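Long-range contacts in mannitol dehydrogenase (Pseudomonas fluorescens, PDB 1LJ8), which binds NAD and probably catalyses the NAD-dependent interconversion of mannitol and fructose: residues 54-58 / 273-279; 135-139 / 198-202. All coordinates share one frame; numbering follows the deposited sequence.

Contact 1: residues 54-58 / 273-279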
loop_
_atom_site.group_PDB
_atom_site.type_symbol
_atom_site.label_atom_id
_atom_site.label_comp_id
_atom_site.label_asym_id
_atom_site.label_seq_id
_atom_site.Cartn_x
_atom_site.Cartn_y
_atom_site.Cartn_z
ATOM N N GLU A 54 -6.768 -15.411 -22.879
ATOM C CA GLU A 54 -8.087 -15.206 -22.281
ATOM C C GLU A 54 -8.104 -13.843 -21.615
ATOM O O GLU A 54 -7.045 -13.266 -21.345
ATOM C CB GLU A 54 -8.348 -16.254 -21.187
ATOM C CG GLU A 54 -8.528 -17.657 -21.712
ATOM C CD GLU A 54 -8.765 -18.639 -20.588
ATOM O OE1 GLU A 54 -9.537 -18.322 -19.656
ATOM O OE2 GLU A 54 -8.168 -19.724 -20.636
ATOM N N GLY A 55 -9.313 -13.370 -21.331
ATOM C CA GLY A 55 -9.504 -12.102 -20.647
ATOM C C GLY A 55 -8.980 -10.856 -21.321
ATOM O O GLY A 55 -8.578 -9.912 -20.635
ATOM N N LEU A 56 -8.991 -10.830 -22.649
ATOM C CA LEU A 56 -8.509 -9.662 -23.382
ATOM C C LEU A 56 -9.482 -8.496 -23.237
ATOM O O LEU A 56 -9.167 -7.357 -23.637
ATOM C CB LEU A 56 -8.329 -9.978 -24.862
ATOM C CG LEU A 56 -7.389 -11.139 -25.190
ATOM C CD1 LEU A 56 -7.256 -11.300 -26.706
ATOM C CD2 LEU A 56 -6.049 -10.874 -24.631
ATOM N N ASP A 57 -10.647 -8.778 -22.654
ATOM C CA ASP A 57 -11.649 -7.757 -22.432
ATOM C C ASP A 57 -11.565 -7.186 -21.014
ATOM O O ASP A 57 -12.485 -6.475 -20.543
ATOM C CB ASP A 57 -13.050 -8.311 -22.710
ATOM C CG ASP A 57 -13.420 -9.463 -21.816
ATOM O OD1 ASP A 57 -12.586 -10.388 -21.611
ATOM O OD2 ASP A 57 -14.575 -9.451 -21.342
ATOM N N TRP A 58 -10.439 -7.461 -20.358
ATOM C CA TRP A 58 -10.221 -6.968 -18.988
ATOM C C TRP A 58 -9.018 -6.021 -18.885
ATOM O O TRP A 58 -8.296 -5.986 -17.881
ATOM C CB TRP A 58 -10.059 -8.148 -18.021
ATOM C CG TRP A 58 -11.399 -8.832 -17.776
ATOM C CD1 TRP A 58 -11.827 -10.037 -18.295
ATOM C CD2 TRP A 58 -12.438 -8.376 -16.921
ATOM N NE1 TRP A 58 -13.086 -10.350 -17.791
ATOM C CE2 TRP A 58 -13.474 -9.351 -16.943
ATOM C CE3 TRP A 58 -12.602 -7.236 -16.122
ATOM C CZ2 TRP A 58 -14.670 -9.219 -16.181
ATOM C CZ3 TRP A 58 -13.794 -7.100 -15.363
ATOM C CH2 TRP A 58 -14.816 -8.100 -15.402
ATOM N N GLY A 273 -18.894 -9.723 -12.661
ATOM C CA GLY A 273 -17.837 -10.492 -13.306
ATOM C C GLY A 273 -16.406 -10.114 -12.956
ATOM O O GLY A 273 -16.162 -9.129 -12.257
ATOM N N ARG A 274 -15.451 -10.914 -13.432
ATOM C CA ARG A 274 -14.058 -10.614 -13.144
ATOM C C ARG A 274 -13.243 -11.473 -14.063
ATOM O O ARG A 274 -13.773 -12.455 -14.620
ATOM C CB ARG A 274 -13.716 -11.014 -11.690
ATOM C CG ARG A 274 -13.983 -12.550 -11.394
ATOM C CD ARG A 274 -13.230 -13.012 -10.115
ATOM N NE ARG A 274 -13.524 -14.392 -9.680
ATOM C CZ ARG A 274 -12.943 -15.489 -10.180
ATOM N NH1 ARG A 274 -12.024 -15.394 -11.172
ATOM N NH2 ARG A 274 -13.237 -16.687 -9.655
ATOM N N PRO A 275 -11.956 -11.128 -14.248
ATOM C CA PRO A 275 -11.076 -11.949 -15.107
ATOM C C PRO A 275 -10.889 -13.303 -14.381
ATOM O O PRO A 275 -10.950 -13.371 -13.133
ATOM C CB PRO A 275 -9.735 -11.193 -15.110
ATOM C CG PRO A 275 -10.122 -9.723 -14.699
ATOM C CD PRO A 275 -11.281 -9.926 -13.726
ATOM N N ALA A 276 -10.602 -14.351 -15.153
ATOM C CA ALA A 276 -10.317 -15.688 -14.608
ATOM C C ALA A 276 -8.872 -15.730 -14.037
ATOM O O ALA A 276 -8.025 -16.533 -14.461
ATOM C CB ALA A 276 -10.486 -16.737 -15.734
ATOM N N TRP A 277 -8.590 -14.862 -13.076
ATOM C CA TRP A 277 -7.245 -14.766 -12.484
ATOM C C TRP A 277 -6.750 -16.080 -11.859
ATOM O O TRP A 277 -5.541 -16.281 -11.707
ATOM C CB TRP A 277 -7.229 -13.667 -11.401
ATOM C CG TRP A 277 -7.251 -12.231 -11.936
ATOM C CD1 TRP A 277 -6.409 -11.665 -12.880
ATOM C CD2 TRP A 277 -8.082 -11.160 -11.450
ATOM N NE1 TRP A 277 -6.686 -10.292 -12.990
ATOM C CE2 TRP A 277 -7.697 -9.973 -12.127
ATOM C CE3 TRP A 277 -9.121 -11.095 -10.501
ATOM C CZ2 TRP A 277 -8.320 -8.729 -11.892
ATOM C CZ3 TRP A 277 -9.738 -9.858 -10.270
ATOM C CH2 TRP A 277 -9.332 -8.696 -10.970
ATOM N N GLU A 278 -7.671 -16.972 -11.496
ATOM C CA GLU A 278 -7.189 -18.209 -10.869
ATOM C C GLU A 278 -6.365 -19.030 -11.855
ATOM O O GLU A 278 -5.580 -19.875 -11.421
ATOM C CB GLU A 278 -8.345 -19.084 -10.301
ATOM C CG GLU A 278 -9.420 -19.495 -11.308
ATOM C CD GLU A 278 -10.578 -18.464 -11.386
ATOM O OE1 GLU A 278 -10.359 -17.355 -11.930
ATOM O OE2 GLU A 278 -11.703 -18.774 -10.862
ATOM N N LYS A 279 -6.548 -18.805 -13.157
ATOM C CA LYS A 279 -5.790 -19.551 -14.156
ATOM C C LYS A 279 -4.321 -19.123 -14.150
ATOM O O LYS A 279 -3.461 -19.823 -14.727
ATOM C CB LYS A 279 -6.393 -19.347 -15.553
ATOM C CG LYS A 279 -7.757 -20.063 -15.732
ATOM C CD LYS A 279 -8.436 -19.825 -17.068
ATOM C CE LYS A 279 -9.832 -20.527 -17.089
ATOM N NZ LYS A 279 -10.609 -20.220 -18.308
HETATM O O HOH W 1 -14.459 -13.168 -17.516
#

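Contact 2: residues 135-139 / 198-202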
loop_
_atom_site.group_PDB
_atom_site.type_symbol
_atom_site.label_atom_id
_atom_site.label_comp_id
_atom_site.label_asym_id
_atom_site.label_seq_id
_atom_site.Cartn_x
_atom_site.Cartn_y
_atom_site.Cartn_z
ATOM N N GLY A 135 -6.058 6.598 2.572
ATOM C CA GLY A 135 -7.049 7.146 1.629
ATOM C C GLY A 135 -8.521 6.853 1.905
ATOM O O GLY A 135 -9.398 7.409 1.248
ATOM N N TYR A 136 -8.820 6.025 2.905
ATOM C CA TYR A 136 -10.208 5.626 3.143
ATOM C C TYR A 136 -10.996 6.471 4.143
ATOM O O TYR A 136 -12.212 6.290 4.305
ATOM C CB TYR A 136 -10.252 4.147 3.544
ATOM C CG TYR A 136 -9.703 3.233 2.446
ATOM C CD1 TYR A 136 -8.325 3.132 2.204
ATOM C CD2 TYR A 136 -10.582 2.551 1.608
ATOM C CE1 TYR A 136 -7.844 2.360 1.139
ATOM C CE2 TYR A 136 -10.125 1.767 0.507
ATOM C CZ TYR A 136 -8.751 1.684 0.291
ATOM O OH TYR A 136 -8.300 0.936 -0.773
ATOM N N CYS A 137 -10.281 7.353 4.822
ATOM C CA CYS A 137 -10.892 8.292 5.734
ATOM C C CYS A 137 -11.729 7.706 6.856
ATOM O O CYS A 137 -12.804 8.253 7.159
ATOM C CB CYS A 137 -11.755 9.280 4.930
ATOM S SG CYS A 137 -10.789 10.123 3.615
ATOM N N ILE A 138 -11.300 6.582 7.431
ATOM C CA ILE A 138 -12.027 6.038 8.592
ATOM C C ILE A 138 -11.068 6.241 9.762
ATOM O O ILE A 138 -9.878 5.899 9.657
ATOM C CB ILE A 138 -12.311 4.510 8.495
ATOM C CG1 ILE A 138 -13.321 4.230 7.382
ATOM C CG2 ILE A 138 -12.812 3.977 9.901
ATOM C CD1 ILE A 138 -14.689 4.688 7.692
ATOM N N ASP A 139 -11.562 6.807 10.862
ATOM C CA ASP A 139 -10.747 7.027 12.075
ATOM C C ASP A 139 -10.747 5.672 12.817
ATOM O O ASP A 139 -11.796 5.235 13.309
ATOM C CB ASP A 139 -11.417 8.113 12.930
ATOM C CG ASP A 139 -10.662 8.438 14.228
ATOM O OD1 ASP A 139 -9.863 7.616 14.737
ATOM O OD2 ASP A 139 -10.907 9.551 14.755
ATOM N N VAL A 198 -13.469 -2.142 4.981
ATOM C CA VAL A 198 -13.192 -0.713 5.207
ATOM C C VAL A 198 -13.725 0.098 4.007
ATOM O O VAL A 198 -14.378 1.155 4.205
ATOM C CB VAL A 198 -11.669 -0.449 5.411
ATOM C CG1 VAL A 198 -11.376 1.094 5.492
ATOM C CG2 VAL A 198 -11.215 -1.051 6.772
ATOM N N THR A 199 -13.468 -0.392 2.793
ATOM C CA THR A 199 -13.952 0.306 1.570
ATOM C C THR A 199 -15.479 0.404 1.625
ATOM O O THR A 199 -16.064 1.463 1.364
ATOM C CB THR A 199 -13.561 -0.456 0.299
ATOM O OG1 THR A 199 -12.127 -0.589 0.264
ATOM C CG2 THR A 199 -14.041 0.318 -0.986
ATOM N N ARG A 200 -16.119 -0.710 1.970
ATOM C CA ARG A 200 -17.575 -0.727 2.113
ATOM C C ARG A 200 -18.052 0.271 3.165
ATOM O O ARG A 200 -18.959 1.071 2.888
ATOM C CB ARG A 200 -18.054 -2.126 2.514
ATOM C CG ARG A 200 -19.581 -2.231 2.672
ATOM C CD ARG A 200 -19.920 -3.701 2.910
ATOM N NE ARG A 200 -21.318 -3.928 3.240
ATOM C CZ ARG A 200 -21.836 -3.758 4.457
ATOM N NH1 ARG A 200 -21.076 -3.362 5.482
ATOM N NH2 ARG A 200 -23.132 -3.969 4.641
ATOM N N LYS A 201 -17.441 0.256 4.358
ATOM C CA LYS A 201 -17.868 1.157 5.424
ATOM C C LYS A 201 -17.740 2.624 5.044
ATOM O O LYS A 201 -18.645 3.444 5.310
ATOM C CB LYS A 201 -17.060 0.909 6.701
ATOM C CG LYS A 201 -17.612 1.648 7.907
ATOM C CD LYS A 201 -16.661 1.396 9.081
ATOM C CE LYS A 201 -17.296 1.761 10.417
ATOM N NZ LYS A 201 -16.243 1.702 11.466
ATOM N N ALA A 202 -16.616 2.949 4.408
ATOM C CA ALA A 202 -16.367 4.304 3.993
ATOM C C ALA A 202 -17.325 4.765 2.899
ATOM O O ALA A 202 -17.908 5.867 3.015
ATOM C CB ALA A 202 -14.916 4.427 3.518
#

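Contact 1: residues 54-58 / 273-279
In the Rossmann domain, a CH-pi contact of Pro275 with Trp58 pins the type I turn Gly55-Trp58, which leads into strand 59-64 of the main sheet, to the loop 273-279, and a salt bridge holds Glu54, the residue before the turn. Pro275 sets its ring over one face of the Trp58 indole: CG lies 3.7 Å from the centroid of the five-membered ring, 25° off its normal, and 3.4 Å from Trp58 CG. Arg274 C and Pro275 N lie over the same face, and Arg274 N comes obliquely to Trp58 CZ2 at 3.3 Å. The indole keeps CG beside its own backbone N (chi1 -73°), which lays the ring along the peptides of Gly273 to Pro275. Trp58 NE1 donates to a water at 3.1 Å, which in turn donates to Arg274 O at 3.1 Å. With an alanine here the face under Pro275 would be gone, which would probably open a gap there and leave the water without its indole donor. Arg125 makes a cation-pi contact with Trp58 and a salt bridge to Asp57. Within the loop, Arg274 grips Glu278 end-on, NH1 to OE1 and NH2 to OE2, and NH1 also reaches Pro275 O, which ties the guanidinium back to its own loop. In the salt bridge across the contact, Lys279 NZ meets Glu54 OE1 on its syn side, 21° out of the carboxylate plane, at 2.6 Å.

Contact 2: residues 135-139 / 198-202
The loop carrying Tyr136 and the short strand 138-139 pass beside helix 195-210 of the Rossmann domain, coming closest where Tyr136 CA lies 6.4 Å from Ala202 CA. Apolar side chains do most of the joining. Val198 CG1, set opposite its own backbone N (chi1 174°), reaches Tyr136 CB at 3.8 Å and Ile138 CG1 at 4.1 Å. The Ile138 and Val198 side chains run alongside one another, pointing opposite ways, while the Tyr136 side chain lies across that of Val198. One turn further along the helix, Ala202 CB packs against the carbonyl Tyr136 O at 3.4 Å and Ile138 CG1 at 4.2 Å. Ile138 CD1 also rests on the aliphatic part of Lys201, 4.1 Å from CD; the lysine stays extended and carries its ammonium on to Gly143 O. Thr199 OG1 approaches Tyr136 CE2 obliquely at 3.1 Å, but this hydroxyl is hydrogen-bonded to Asn195 O, a helix carbonyl one turn back. The phenol OH of Tyr136 is hydrogen-bonded to Ser188 OG and to Asp190 OD2, so the tyrosine is a second-shell neighbour of the NAD site and probably helps position that NAD-binding aspartate. Through Thr199, helix 195-210 packs by the edge strand 185-188 of the main sheet; Tyr136 and Thr199 both touch Leu129 of strand 126-129, and Phe166 of helix 165-178 touches Cys137 and Ala202.

Overall arrangement
From the N terminus the chain runs through strand 27-32 and helices 36-40 and 42-50 to segment 54-58, the first half of contact 1. It then adds strands 59-64, 83-87, 96-107 and 126-129 before reaching 135-139, which meets helix 195-210 at 198-202 and closes the shorter loop of contact 2. Only at 273-279 does the chain return to close contact 1, so contact 2 is nested inside it, their centres 27 Å apart. Contact 1 ties the loop between helix 42-50 and strand 59-64 of the main sheet to the loop between strands 263-266 and 283-284 of the small three-stranded sheet; contact 2 joins a loop and helix beside the NAD site.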